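Local structure of transglutaminase-like enzymes, putative cysteine protease (Cytophaga hutchinsonii, 3ISR) at residues I31-A36 against Y201-A206; T66-R71 against M82-T87; V104-L109 against P115-S120; E140-K145 against A220-N225. The protein probably acts as a hydrolase of the transglutaminase-like superfamily, a putative cysteine protease with a bacterial transglutaminase N-terminal domain. All coordinates share one frame; numbering follows the deposited sequence.

Contact 1. Residues I31-A36 against Y201-A206; sequences IFNVHA and YFTGYA
Tyr205 reaches across from its strand and touches the backbone of Val34 with its phenol end. The ring comes in edge-on: the carbonyl oxygen of Val34 lies at its rim, close to the ring plane, with CE2 of Tyr205 only 3.3 Å from Val34 O. Tyr205 OH donates its proton to that oxygen over 2.7 Å. The donor meets the carbonyl at a C=O...O angle of 140°, tilted 21° out of the carbonyl plane. With CG of Tyr205 opposite the carbonyl carbon (chi1 -67°), the ring is swung away from its own strand and toward residues 31-36. Val34 itself offers mainly its backbone; its CB stands 4.0 Å from Tyr205 OH. The Tyr205 hydroxyl has a second partner in Ser18 OG, while Phe214 meets the Tyr205 ring and Tyr84 packs on the same side chain. A phenylalanine here would keep the ring but would probably leave both Val34 O and Ser18 OG without this mate. A buried tyrosine hydroxyl bonded to a backbone carbonyl thus joins the chain following strand 28-32, in the N-terminal family region, to strand 199-206 in the four-stranded antiparallel sheet of the transglutaminase-like region.

Contact 2. Residues T66-R71 against M82-T87; sequences TSRFVR and MSYTAT
Val70 and Met82, a selenomethionine in this crystal, make the apolar part of the contact. Val70 CG2 lies 4.5 Å from the selenium of Met82, a loose van der Waals approach. Met82 holds CG anti to its backbone nitrogen (chi1 -177°) and continues extended to the selenium, which is thereby carried out from its strand. Phe32 lines the same spot, touching both side chains, and Leu49 also packs on Met82. The polar part pairs Arg68 with Tyr84. Arg68 NH1 comes within 4.3 Å of Tyr84 OH, the hydroxyl standing obliquely to the guanidinium, and no hydrogen bond links the two directly. What ties them is shared partners: Glu47 takes a salt bridge from Arg68 NH2 and a hydrogen bond with Tyr84 OH, and the backbone of Ala36 bonds both, through its O to Arg68 NH1 and its N to Tyr84 OH. Glu59 adds a second salt bridge at Arg68 NE. Strands 69-74 and 78-96 belong to two different sheets whose side chains face each other here. The chemistry implies a buried positive charge that Glu47 and Glu59 probably offset, with the shared partners holding the guanidinium and Tyr84 OH in place.

Contact 3. Residues V104-L109 against P115-S120; sequences VPVVDL and PFLFPS
No flat group enters the meeting of Leu117 with Val106 and Leu109; the aromatic rings of these segments make no contact across it. The ring of Phe118 takes CA of Pro115 at its edge, in the ring plane, within its own segment, and Phe118 packs on Ser256 of the second subunit. What crosses between the segments is aliphatic. Leu117 brings one methyl, CD1, up against both partners: it lies 4.0 Å from Val106 CG1 and equally 4.0 Å from Leu109 CD1. The second methyl of the valine, CG2, follows at 4.1 Å from Leu117 CD1, so both branches of Val106 bear on the same carbon. All of these approaches are tip to tip. Leu117 and Leu109 can meet in this way because each sends CD1 out in line with the side chain, anti to CA, with chi2 of 162° and 173°. Both segments belong to the long connection running from strand 78-96 to helix 129-136, and they hold two short 3-10 turns, one at 106-108 and the end of another, reaching 117. Pro105 is the centre of an inverse gamma turn that leads into the first of them, and Asp108 N is bonded back to Pro105 O over 2.9 Å. The second is bridged by Phe118 N to Pro115 O, 3.2 Å apart. Pro198 touches Leu117 from the same chain. The connection also faces the second subunit of the assembly: Leu109 O accepts a hydrogen bond from Arg71 NH2 of that subunit, and Val107 packs on its Thr29.

Contact 4. Residues E140-K145 against A220-N225; sequences ENVYSK and AYIGGN
Val142 and Tyr143, in the first turn of helix 142-156, sit against Ile222, the last residue of strand 215-222. The backbones come closest at Tyr143 and Ile222, with their CA atoms 6.6 Å apart. Asn141 holds the N-cap position, and its carbonyl oxygen receives Lys145 N in the opening turn of the helix. On the other side, Ile222 to Asn225 form a type I' beta turn, the tight hairpin bend into strand 225-229. Its two middle residues are Gly223 and Gly224, at phi 58° and 88°, a region that favours glycine. The hairpin closes through Ile222 N to Asn225 O, 2.9 Å, and through Asn225 N to Ile222 O, 3.2 Å. Ile222 supplies the contact from this end. Its CG1 lies 3.9 Å from Val142 CG1, and its CG2 is 4.0 Å from that same methyl; the two side chains pass alongside one another, pointing opposite ways. The CD1 methyl goes on to Tyr143, resting 4.0 Å from Tyr143 CA. It then meets the ring at a slant, Ile222 CD1 standing 4.2 Å from Tyr143 CD1. Tyr143 keeps CG anti to the backbone nitrogen (chi1 175°), which places that ring carbon beside the isoleucine. Val146 of the helix and Phe229 of the next strand also pack on Ile222. An alanine in its place would probably open a gap beside Val142 and let the Tyr143 ring lose its aliphatic neighbour. Since no hydrogen bond crosses between the segments, helix start and hairpin are joined here by buried apolar surface.

In the fold
Contacts 1 and 2 form one pair, their centres 8 Å apart and touching, in part because strands 28-32 and 69-74 are neighbours in one antiparallel sheet. Contacts 3 and 4 form a second pair, 13 Å between centres, with Leu109 and Val104 packing on Tyr221. Between the pairs the centres of contacts 2 and 4 are 32 Å apart, on opposite sides of the chain's centre. Contacts 1 and 4 share the sheet in which strands 199-206 and 215-222 adjoin. Along the chain, contacts 2 and 3 both fall inside the loop closed by contact 1, whereas the segments of contacts 1 and 4 alternate; contact 1 joins the N-terminal and transglutaminase-like family regions.

Contact 1. Residues I31-A36 against Y201-A206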
loop_
_atom_site.group_PDB
_atom_site.type_symbol
_atom_site.label_atom_id
_atom_site.label_comp_id
_atom_site.label_asym_id
_atom_site.label_seq_id
_atom_site.Cartn_x
_atom_site.Cartn_y
_atom_site.Cartn_z
ATOM N N ILE B 31 -16.240 21.210 -10.685
ATOM C CA ILE B 31 -16.074 20.940 -12.098
ATOM C C ILE B 31 -16.834 19.663 -12.336
ATOM O O ILE B 31 -16.484 18.608 -11.780
ATOM C CB ILE B 31 -14.611 20.720 -12.510
ATOM C CG1 ILE B 31 -13.752 21.917 -12.094
ATOM C CG2 ILE B 31 -14.524 20.494 -14.043
ATOM C CD1 ILE B 31 -12.252 21.721 -12.402
ATOM N N PHE B 32 -17.872 19.768 -13.158
ATOM C CA PHE B 32 -18.741 18.647 -13.423
ATOM C C PHE B 32 -18.488 18.046 -14.797
ATOM O O PHE B 32 -18.038 18.731 -15.712
ATOM C CB PHE B 32 -20.207 19.092 -13.362
ATOM C CG PHE B 32 -20.677 19.466 -11.992
ATOM C CD1 PHE B 32 -20.776 18.509 -10.994
ATOM C CD2 PHE B 32 -21.061 20.773 -11.714
ATOM C CE1 PHE B 32 -21.235 18.849 -9.728
ATOM C CE2 PHE B 32 -21.525 21.123 -10.454
ATOM C CZ PHE B 32 -21.607 20.158 -9.459
ATOM N N ASN B 33 -18.811 16.764 -14.941
ATOM C CA ASN B 33 -18.764 16.132 -16.246
ATOM C C ASN B 33 -20.017 15.317 -16.475
ATOM O O ASN B 33 -20.031 14.108 -16.182
ATOM C CB ASN B 33 -17.527 15.249 -16.370
ATOM C CG ASN B 33 -17.318 14.748 -17.772
ATOM O OD1 ASN B 33 -17.710 15.401 -18.764
ATOM N ND2 ASN B 33 -16.703 13.587 -17.875
ATOM N N VAL B 34 -21.070 15.989 -16.968
ATOM C CA VAL B 34 -22.383 15.362 -17.159
ATOM C C VAL B 34 -22.933 15.430 -18.591
ATOM O O VAL B 34 -23.806 14.635 -18.949
ATOM C CB VAL B 34 -23.466 15.896 -16.137
ATOM C CG1 VAL B 34 -22.987 15.715 -14.693
ATOM C CG2 VAL B 34 -23.816 17.354 -16.411
ATOM N N HIS B 35 -22.441 16.379 -19.394
ATOM C CA HIS B 35 -22.842 16.532 -20.795
ATOM C C HIS B 35 -22.460 15.345 -21.676
ATOM O O HIS B 35 -21.355 14.787 -21.541
ATOM C CB HIS B 35 -22.158 17.755 -21.384
ATOM C CG HIS B 35 -22.764 19.046 -20.949
ATOM N ND1 HIS B 35 -22.570 19.565 -19.687
ATOM C CD2 HIS B 35 -23.570 19.916 -21.601
ATOM C CE1 HIS B 35 -23.236 20.704 -19.581
ATOM N NE2 HIS B 35 -23.850 20.937 -20.729
ATOM N N ALA B 36 -23.336 14.996 -22.614
ATOM C CA ALA B 36 -22.986 14.004 -23.625
ATOM C C ALA B 36 -21.913 14.591 -24.526
ATOM O O ALA B 36 -21.888 15.802 -24.755
ATOM C CB ALA B 36 -24.210 13.594 -24.445
ATOM N N TYR B 201 -10.373 4.813 -20.205
ATOM C CA TYR B 201 -11.562 4.842 -19.377
ATOM C C TYR B 201 -12.727 5.479 -20.149
ATOM O O TYR B 201 -12.538 6.469 -20.858
ATOM C CB TYR B 201 -11.194 5.685 -18.165
ATOM C CG TYR B 201 -12.179 5.749 -17.030
ATOM C CD1 TYR B 201 -12.316 4.680 -16.150
ATOM C CD2 TYR B 201 -12.896 6.922 -16.780
ATOM C CE1 TYR B 201 -13.179 4.757 -15.056
ATOM C CE2 TYR B 201 -13.776 7.009 -15.696
ATOM C CZ TYR B 201 -13.903 5.908 -14.846
ATOM O OH TYR B 201 -14.740 5.950 -13.762
ATOM N N PHE B 202 -13.923 4.908 -19.994
ATOM C CA PHE B 202 -15.130 5.370 -20.698
ATOM C C PHE B 202 -16.227 5.608 -19.652
ATOM O O PHE B 202 -16.500 4.736 -18.836
ATOM C CB PHE B 202 -15.550 4.282 -21.709
ATOM C CG PHE B 202 -16.863 4.568 -22.458
ATOM C CD1 PHE B 202 -16.849 4.889 -23.805
ATOM C CD2 PHE B 202 -18.087 4.472 -21.813
ATOM C CE1 PHE B 202 -18.055 5.135 -24.510
ATOM C CE2 PHE B 202 -19.300 4.713 -22.503
ATOM C CZ PHE B 202 -19.264 5.041 -23.859
ATOM N N THR B 203 -16.836 6.788 -19.667
ATOM C CA THR B 203 -18.021 7.040 -18.826
ATOM C C THR B 203 -19.216 7.340 -19.707
ATOM O O THR B 203 -19.062 7.922 -20.773
ATOM C CB THR B 203 -17.820 8.188 -17.842
ATOM O OG1 THR B 203 -17.488 9.397 -18.554
ATOM C CG2 THR B 203 -16.673 7.851 -16.888
ATOM N N GLY B 204 -20.409 6.979 -19.247
ATOM C CA GLY B 204 -21.584 7.267 -20.029
ATOM C C GLY B 204 -22.892 7.113 -19.300
ATOM O O GLY B 204 -22.942 6.663 -18.141
ATOM N N TYR B 205 -23.952 7.525 -19.987
ATOM C CA TYR B 205 -25.320 7.125 -19.621
ATOM C C TYR B 205 -25.561 5.713 -20.164
ATOM O O TYR B 205 -25.036 5.367 -21.215
ATOM C CB TYR B 205 -26.309 8.110 -20.232
ATOM C CG TYR B 205 -26.203 9.495 -19.643
ATOM C CD1 TYR B 205 -26.985 9.867 -18.558
ATOM C CD2 TYR B 205 -25.320 10.424 -20.161
ATOM C CE1 TYR B 205 -26.882 11.141 -17.996
ATOM C CE2 TYR B 205 -25.215 11.716 -19.614
ATOM C CZ TYR B 205 -25.999 12.059 -18.527
ATOM O OH TYR B 205 -25.906 13.323 -17.979
ATOM N N ALA B 206 -26.336 4.892 -19.466
ATOM C CA ALA B 206 -26.481 3.494 -19.867
ATOM C C ALA B 206 -27.936 3.036 -19.861
ATOM O O ALA B 206 -28.541 2.905 -18.797
ATOM C CB ALA B 206 -25.651 2.592 -18.955
#

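Contact 2. Residues T66-R71 against M82-T87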
loop_
_atom_site.group_PDB
_atom_site.type_symbol
_atom_site.label_atom_id
_atom_site.label_comp_id
_atom_site.label_asym_id
_atom_site.label_seq_id
_atom_site.Cartn_x
_atom_site.Cartn_y
_atom_site.Cartn_z
ATOM N N THR B 66 -11.865 15.191 -25.155
ATOM C CA THR B 66 -12.695 13.991 -25.021
ATOM C C THR B 66 -13.642 14.049 -23.806
ATOM O O THR B 66 -14.040 13.015 -23.262
ATOM C CB THR B 66 -11.846 12.702 -24.975
ATOM O OG1 THR B 66 -10.960 12.764 -23.847
ATOM C CG2 THR B 66 -11.025 12.522 -26.282
ATOM N N SER B 67 -13.966 15.263 -23.373
ATOM C CA SER B 67 -14.978 15.480 -22.324
ATOM C C SER B 67 -15.381 16.931 -22.345
ATOM O O SER B 67 -14.585 17.793 -22.738
ATOM C CB SER B 67 -14.425 15.150 -20.942
ATOM O OG SER B 67 -13.158 15.737 -20.779
ATOM N N ARG B 68 -16.610 17.191 -21.909
ATOM C CA ARG B 68 -17.141 18.533 -21.807
ATOM C C ARG B 68 -17.317 18.801 -20.339
ATOM O O ARG B 68 -18.193 18.212 -19.698
ATOM C CB ARG B 68 -18.506 18.630 -22.499
ATOM C CG ARG B 68 -18.430 18.377 -23.993
ATOM C CD ARG B 68 -19.817 18.256 -24.609
ATOM N NE ARG B 68 -20.561 19.506 -24.505
ATOM C CZ ARG B 68 -21.882 19.628 -24.663
ATOM N NH1 ARG B 68 -22.642 18.573 -24.936
ATOM N NH2 ARG B 68 -22.448 20.828 -24.558
ATOM N N PHE B 69 -16.486 19.683 -19.803
ATOM C CA PHE B 69 -16.569 20.031 -18.392
ATOM C C PHE B 69 -17.380 21.304 -18.205
ATOM O O PHE B 69 -17.392 22.154 -19.085
ATOM C CB PHE B 69 -15.162 20.229 -17.831
ATOM C CG PHE B 69 -14.323 18.974 -17.828
ATOM C CD1 PHE B 69 -14.623 17.923 -16.956
ATOM C CD2 PHE B 69 -13.225 18.854 -18.677
ATOM C CE1 PHE B 69 -13.848 16.748 -16.927
ATOM C CE2 PHE B 69 -12.423 17.697 -18.667
ATOM C CZ PHE B 69 -12.736 16.627 -17.780
ATOM N N VAL B 70 -18.065 21.428 -17.069
ATOM C CA VAL B 70 -18.703 22.696 -16.715
ATOM C C VAL B 70 -18.313 23.053 -15.299
ATOM O O VAL B 70 -18.263 22.184 -14.426
ATOM C CB VAL B 70 -20.267 22.683 -16.852
ATOM C CG1 VAL B 70 -20.692 22.559 -18.320
ATOM C CG2 VAL B 70 -20.871 21.576 -16.025
ATOM N N ARG B 71 -18.038 24.325 -15.062
ATOM C CA ARG B 71 -17.622 24.726 -13.732
ATOM C C ARG B 71 -18.377 25.930 -13.206
ATOM O O ARG B 71 -18.778 26.817 -13.970
ATOM C CB ARG B 71 -16.112 24.963 -13.663
ATOM C CG ARG B 71 -15.596 25.935 -14.680
ATOM C CD ARG B 71 -14.096 26.214 -14.481
ATOM N NE ARG B 71 -13.581 26.908 -15.651
ATOM C CZ ARG B 71 -12.294 27.120 -15.900
ATOM N NH1 ARG B 71 -11.940 27.763 -17.002
ATOM N NH2 ARG B 71 -11.364 26.696 -15.044
HETATM N N MSE B 82 -28.495 20.920 -9.994
HETATM C CA MSE B 82 -28.163 21.045 -11.398
HETATM C C MSE B 82 -28.870 19.935 -12.134
HETATM O O MSE B 82 -28.796 18.777 -11.725
HETATM C CB MSE B 82 -26.653 20.910 -11.602
HETATM C CG MSE B 82 -26.248 21.112 -13.047
HETATM SE SE MSE B 82 -24.323 20.942 -13.260
HETATM C CE MSE B 82 -24.168 19.025 -12.816
ATOM N N SER B 83 -29.553 20.283 -13.216
ATOM C CA SER B 83 -30.313 19.314 -13.996
ATOM C C SER B 83 -29.852 19.346 -15.447
ATOM O O SER B 83 -29.762 20.424 -16.030
ATOM C CB SER B 83 -31.804 19.659 -13.915
ATOM O OG SER B 83 -32.555 18.846 -14.797
ATOM N N TYR B 84 -29.554 18.173 -16.016
ATOM C CA TYR B 84 -29.126 18.045 -17.414
ATOM C C TYR B 84 -30.045 17.082 -18.143
ATOM O O TYR B 84 -30.298 15.968 -17.659
ATOM C CB TYR B 84 -27.658 17.555 -17.514
ATOM C CG TYR B 84 -27.190 17.316 -18.940
ATOM C CD1 TYR B 84 -26.907 18.382 -19.789
ATOM C CD2 TYR B 84 -27.050 16.020 -19.446
ATOM C CE1 TYR B 84 -26.484 18.172 -21.112
ATOM C CE2 TYR B 84 -26.637 15.802 -20.760
ATOM C CZ TYR B 84 -26.352 16.882 -21.580
ATOM O OH TYR B 84 -25.919 16.686 -22.873
ATOM N N THR B 85 -30.533 17.503 -19.313
ATOM C CA THR B 85 -31.404 16.674 -20.138
ATOM C C THR B 85 -30.987 16.783 -21.606
ATOM O O THR B 85 -30.647 17.871 -22.075
ATOM C CB THR B 85 -32.889 17.126 -19.966
ATOM O OG1 THR B 85 -33.230 17.083 -18.575
ATOM C CG2 THR B 85 -33.837 16.228 -20.736
ATOM N N ALA B 86 -31.009 15.666 -22.332
ATOM C CA ALA B 86 -30.625 15.681 -23.745
ATOM C C ALA B 86 -31.256 14.572 -24.557
ATOM O O ALA B 86 -31.649 13.534 -24.030
ATOM C CB ALA B 86 -29.072 15.651 -23.918
ATOM N N THR B 87 -31.339 14.817 -25.859
ATOM C CA THR B 87 -31.751 13.827 -26.828
ATOM C C THR B 87 -30.545 13.618 -27.712
ATOM O O THR B 87 -29.973 14.588 -28.210
ATOM C CB THR B 87 -32.932 14.353 -27.662
ATOM O OG1 THR B 87 -33.958 14.783 -26.767
ATOM C CG2 THR B 87 -33.466 13.279 -28.570
#

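Contact 3. Residues V104-L109 against P115-S120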
loop_
_atom_site.group_PDB
_atom_site.type_symbol
_atom_site.label_atom_id
_atom_site.label_comp_id
_atom_site.label_asym_id
_atom_site.label_seq_id
_atom_site.Cartn_x
_atom_site.Cartn_y
_atom_site.Cartn_z
ATOM N N VAL B 104 -0.104 -5.824 -30.190
ATOM C CA VAL B 104 -0.346 -4.463 -30.719
ATOM C C VAL B 104 0.980 -3.863 -31.253
ATOM O O VAL B 104 1.985 -3.834 -30.515
ATOM C CB VAL B 104 -1.029 -3.522 -29.654
ATOM C CG1 VAL B 104 -1.036 -2.046 -30.113
ATOM C CG2 VAL B 104 -2.466 -3.978 -29.374
ATOM N N PRO B 105 0.994 -3.390 -32.523
ATOM C CA PRO B 105 2.249 -2.904 -33.144
ATOM C C PRO B 105 2.638 -1.489 -32.663
ATOM O O PRO B 105 2.354 -0.494 -33.342
ATOM C CB PRO B 105 1.893 -2.880 -34.631
ATOM C CG PRO B 105 0.425 -2.512 -34.624
ATOM C CD PRO B 105 -0.159 -3.234 -33.438
ATOM N N VAL B 106 3.283 -1.417 -31.496
ATOM C CA VAL B 106 3.562 -0.139 -30.831
ATOM C C VAL B 106 4.277 0.859 -31.739
ATOM O O VAL B 106 3.925 2.036 -31.770
ATOM C CB VAL B 106 4.326 -0.323 -29.490
ATOM C CG1 VAL B 106 4.666 1.025 -28.871
ATOM C CG2 VAL B 106 3.490 -1.113 -28.513
ATOM N N VAL B 107 5.256 0.378 -32.505
ATOM C CA VAL B 107 6.028 1.251 -33.362
ATOM C C VAL B 107 5.152 1.998 -34.383
ATOM O O VAL B 107 5.550 3.057 -34.869
ATOM C CB VAL B 107 7.216 0.502 -34.029
ATOM C CG1 VAL B 107 6.773 -0.364 -35.237
ATOM C CG2 VAL B 107 8.331 1.483 -34.423
ATOM N N ASP B 108 3.959 1.464 -34.669
ATOM C CA ASP B 108 3.088 1.995 -35.734
ATOM C C ASP B 108 1.837 2.737 -35.248
ATOM O O ASP B 108 1.104 3.303 -36.069
ATOM C CB ASP B 108 2.666 0.867 -36.683
ATOM C CG ASP B 108 3.841 0.298 -37.484
ATOM O OD1 ASP B 108 4.720 1.077 -37.916
ATOM O OD2 ASP B 108 3.884 -0.939 -37.678
ATOM N N LEU B 109 1.586 2.732 -33.935
ATOM C CA LEU B 109 0.419 3.420 -33.371
ATOM C C LEU B 109 0.477 4.928 -33.600
ATOM O O LEU B 109 1.558 5.536 -33.506
ATOM C CB LEU B 109 0.299 3.147 -31.868
ATOM C CG LEU B 109 0.008 1.703 -31.445
ATOM C CD1 LEU B 109 0.077 1.540 -29.944
ATOM C CD2 LEU B 109 -1.370 1.234 -31.992
ATOM N N PRO B 115 -0.183 7.387 -25.265
ATOM C CA PRO B 115 -0.349 7.650 -23.825
ATOM C C PRO B 115 -1.150 6.576 -23.090
ATOM O O PRO B 115 -0.939 6.363 -21.895
ATOM C CB PRO B 115 -1.097 8.998 -23.804
ATOM C CG PRO B 115 -0.679 9.658 -25.061
ATOM C CD PRO B 115 -0.569 8.561 -26.075
ATOM N N PHE B 116 -2.017 5.856 -23.808
ATOM C CA PHE B 116 -2.892 4.883 -23.179
ATOM C C PHE B 116 -2.221 3.532 -22.952
ATOM O O PHE B 116 -2.849 2.576 -22.521
ATOM C CB PHE B 116 -4.212 4.789 -23.961
ATOM C CG PHE B 116 -4.940 6.101 -24.005
ATOM C CD1 PHE B 116 -5.625 6.556 -22.885
ATOM C CD2 PHE B 116 -4.877 6.919 -25.147
ATOM C CE1 PHE B 116 -6.292 7.798 -22.891
ATOM C CE2 PHE B 116 -5.536 8.178 -25.171
ATOM C CZ PHE B 116 -6.247 8.609 -24.028
ATOM N N LEU B 117 -0.918 3.472 -23.222
ATOM C CA LEU B 117 -0.106 2.326 -22.838
ATOM C C LEU B 117 0.497 2.500 -21.433
ATOM O O LEU B 117 1.052 1.552 -20.867
ATOM C CB LEU B 117 1.040 2.145 -23.858
ATOM C CG LEU B 117 0.657 1.600 -25.247
ATOM C CD1 LEU B 117 1.761 1.887 -26.287
ATOM C CD2 LEU B 117 0.357 0.100 -25.168
ATOM N N PHE B 118 0.442 3.714 -20.892
ATOM C CA PHE B 118 1.190 4.048 -19.673
ATOM C C PHE B 118 0.353 4.016 -18.407
ATOM O O PHE B 118 -0.868 4.191 -18.467
ATOM C CB PHE B 118 1.915 5.387 -19.842
ATOM C CG PHE B 118 2.994 5.308 -20.881
ATOM C CD1 PHE B 118 4.209 4.715 -20.584
ATOM C CD2 PHE B 118 2.747 5.731 -22.178
ATOM C CE1 PHE B 118 5.222 4.596 -21.575
ATOM C CE2 PHE B 118 3.725 5.625 -23.170
ATOM C CZ PHE B 118 4.959 5.060 -22.876
ATOM N N PRO B 119 0.998 3.735 -17.263
ATOM C CA PRO B 119 0.241 3.707 -16.001
ATOM C C PRO B 119 -0.352 5.079 -15.712
ATOM O O PRO B 119 0.221 6.112 -16.130
ATOM C CB PRO B 119 1.300 3.379 -14.944
ATOM C CG PRO B 119 2.569 2.995 -15.692
ATOM C CD PRO B 119 2.446 3.478 -17.093
ATOM N N SER B 120 -1.463 5.102 -14.982
ATOM C CA SER B 120 -2.081 6.342 -14.556
ATOM C C SER B 120 -2.428 6.242 -13.061
ATOM O O SER B 120 -2.163 5.212 -12.449
ATOM C CB SER B 120 -3.333 6.593 -15.395
ATOM O OG SER B 120 -4.234 5.516 -15.274
#

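Contact 4. Residues E140-K145 against A220-N225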
loop_
_atom_site.group_PDB
_atom_site.type_symbol
_atom_site.label_atom_id
_atom_site.label_comp_id
_atom_site.label_asym_id
_atom_site.label_seq_id
_atom_site.Cartn_x
_atom_site.Cartn_y
_atom_site.Cartn_z
ATOM N N GLU B 140 -3.556 -16.090 -27.378
ATOM C CA GLU B 140 -2.810 -15.845 -28.621
ATOM C C GLU B 140 -3.256 -14.670 -29.499
ATOM O O GLU B 140 -2.495 -14.236 -30.372
ATOM C CB GLU B 140 -2.741 -17.130 -29.460
ATOM N N ASN B 141 -4.479 -14.185 -29.324
ATOM C CA ASN B 141 -4.894 -12.983 -30.044
ATOM C C ASN B 141 -5.419 -11.881 -29.125
ATOM O O ASN B 141 -6.096 -12.153 -28.131
ATOM C CB ASN B 141 -5.858 -13.290 -31.205
ATOM C CG ASN B 141 -7.317 -13.414 -30.771
ATOM O OD1 ASN B 141 -7.831 -14.519 -30.630
ATOM N ND2 ASN B 141 -7.995 -12.285 -30.599
ATOM N N VAL B 142 -5.088 -10.644 -29.485
ATOM C CA VAL B 142 -5.354 -9.478 -28.665
ATOM C C VAL B 142 -6.808 -9.372 -28.204
ATOM O O VAL B 142 -7.063 -9.149 -27.021
ATOM C CB VAL B 142 -4.896 -8.173 -29.368
ATOM C CG1 VAL B 142 -5.171 -6.970 -28.496
ATOM C CG2 VAL B 142 -3.399 -8.248 -29.717
ATOM N N TYR B 143 -7.759 -9.529 -29.124
ATOM C CA TYR B 143 -9.159 -9.415 -28.741
ATOM C C TYR B 143 -9.488 -10.456 -27.679
ATOM O O TYR B 143 -10.076 -10.134 -26.644
ATOM C CB TYR B 143 -10.107 -9.570 -29.934
ATOM C CG TYR B 143 -11.557 -9.577 -29.483
ATOM C CD1 TYR B 143 -12.230 -8.380 -29.205
ATOM C CD2 TYR B 143 -12.236 -10.778 -29.281
ATOM C CE1 TYR B 143 -13.544 -8.385 -28.755
ATOM C CE2 TYR B 143 -13.549 -10.793 -28.835
ATOM C CZ TYR B 143 -14.195 -9.599 -28.579
ATOM O OH TYR B 143 -15.495 -9.630 -28.149
ATOM N N SER B 144 -9.103 -11.702 -27.936
ATOM C CA SER B 144 -9.365 -12.774 -26.974
ATOM C C SER B 144 -8.689 -12.514 -25.631
ATOM O O SER B 144 -9.239 -12.832 -24.568
ATOM C CB SER B 144 -8.950 -14.125 -27.545
ATOM O OG SER B 144 -9.819 -14.463 -28.609
ATOM N N LYS B 145 -7.511 -11.910 -25.673
ATOM C CA LYS B 145 -6.849 -11.542 -24.450
ATOM C C LYS B 145 -7.666 -10.534 -23.624
ATOM O O LYS B 145 -7.846 -10.721 -22.424
ATOM C CB LYS B 145 -5.475 -10.976 -24.763
ATOM C CG LYS B 145 -4.549 -11.056 -23.602
ATOM C CD LYS B 145 -3.309 -11.806 -24.007
ATOM C CE LYS B 145 -2.333 -10.917 -24.686
ATOM N NZ LYS B 145 -1.303 -11.782 -25.308
ATOM N N ALA B 220 -10.379 -0.860 -25.350
ATOM C CA ALA B 220 -9.022 -1.267 -25.691
ATOM C C ALA B 220 -8.805 -0.997 -27.163
ATOM O O ALA B 220 -9.721 -1.176 -27.971
ATOM C CB ALA B 220 -8.809 -2.751 -25.396
ATOM N N TYR B 221 -7.582 -0.626 -27.530
ATOM C CA TYR B 221 -7.310 -0.316 -28.926
ATOM C C TYR B 221 -6.794 -1.561 -29.598
ATOM O O TYR B 221 -5.665 -1.996 -29.335
ATOM C CB TYR B 221 -6.298 0.816 -29.031
ATOM C CG TYR B 221 -6.147 1.396 -30.411
ATOM C CD1 TYR B 221 -7.072 2.332 -30.901
ATOM C CD2 TYR B 221 -5.068 1.046 -31.217
ATOM C CE1 TYR B 221 -6.931 2.899 -32.178
ATOM C CE2 TYR B 221 -4.912 1.622 -32.498
ATOM C CZ TYR B 221 -5.844 2.546 -32.954
ATOM O OH TYR B 221 -5.698 3.115 -34.206
ATOM N N ILE B 222 -7.633 -2.139 -30.453
ATOM C CA ILE B 222 -7.371 -3.441 -31.045
ATOM C C ILE B 222 -7.604 -3.349 -32.540
ATOM O O ILE B 222 -8.712 -3.015 -32.987
ATOM C CB ILE B 222 -8.327 -4.545 -30.498
ATOM C CG1 ILE B 222 -8.288 -4.609 -28.962
ATOM C CG2 ILE B 222 -7.965 -5.902 -31.119
ATOM C CD1 ILE B 222 -9.409 -5.444 -28.352
ATOM N N GLY B 223 -6.558 -3.637 -33.306
ATOM C CA GLY B 223 -6.655 -3.624 -34.768
ATOM C C GLY B 223 -7.089 -2.279 -35.309
ATOM O O GLY B 223 -7.812 -2.212 -36.302
ATOM N N GLY B 224 -6.656 -1.203 -34.662
ATOM C CA GLY B 224 -6.932 0.135 -35.177
ATOM C C GLY B 224 -8.248 0.759 -34.720
ATOM O O GLY B 224 -8.597 1.860 -35.140
ATOM N N ASN B 225 -8.957 0.067 -33.834
ATOM C CA ASN B 225 -10.237 0.543 -33.339
ATOM C C ASN B 225 -10.306 0.464 -31.838
ATOM O O ASN B 225 -9.819 -0.498 -31.263
ATOM C CB ASN B 225 -11.369 -0.313 -33.907
ATOM C CG ASN B 225 -11.445 -0.234 -35.419
ATOM O OD1 ASN B 225 -11.259 -1.232 -36.110
ATOM N ND2 ASN B 225 -11.704 0.956 -35.941
#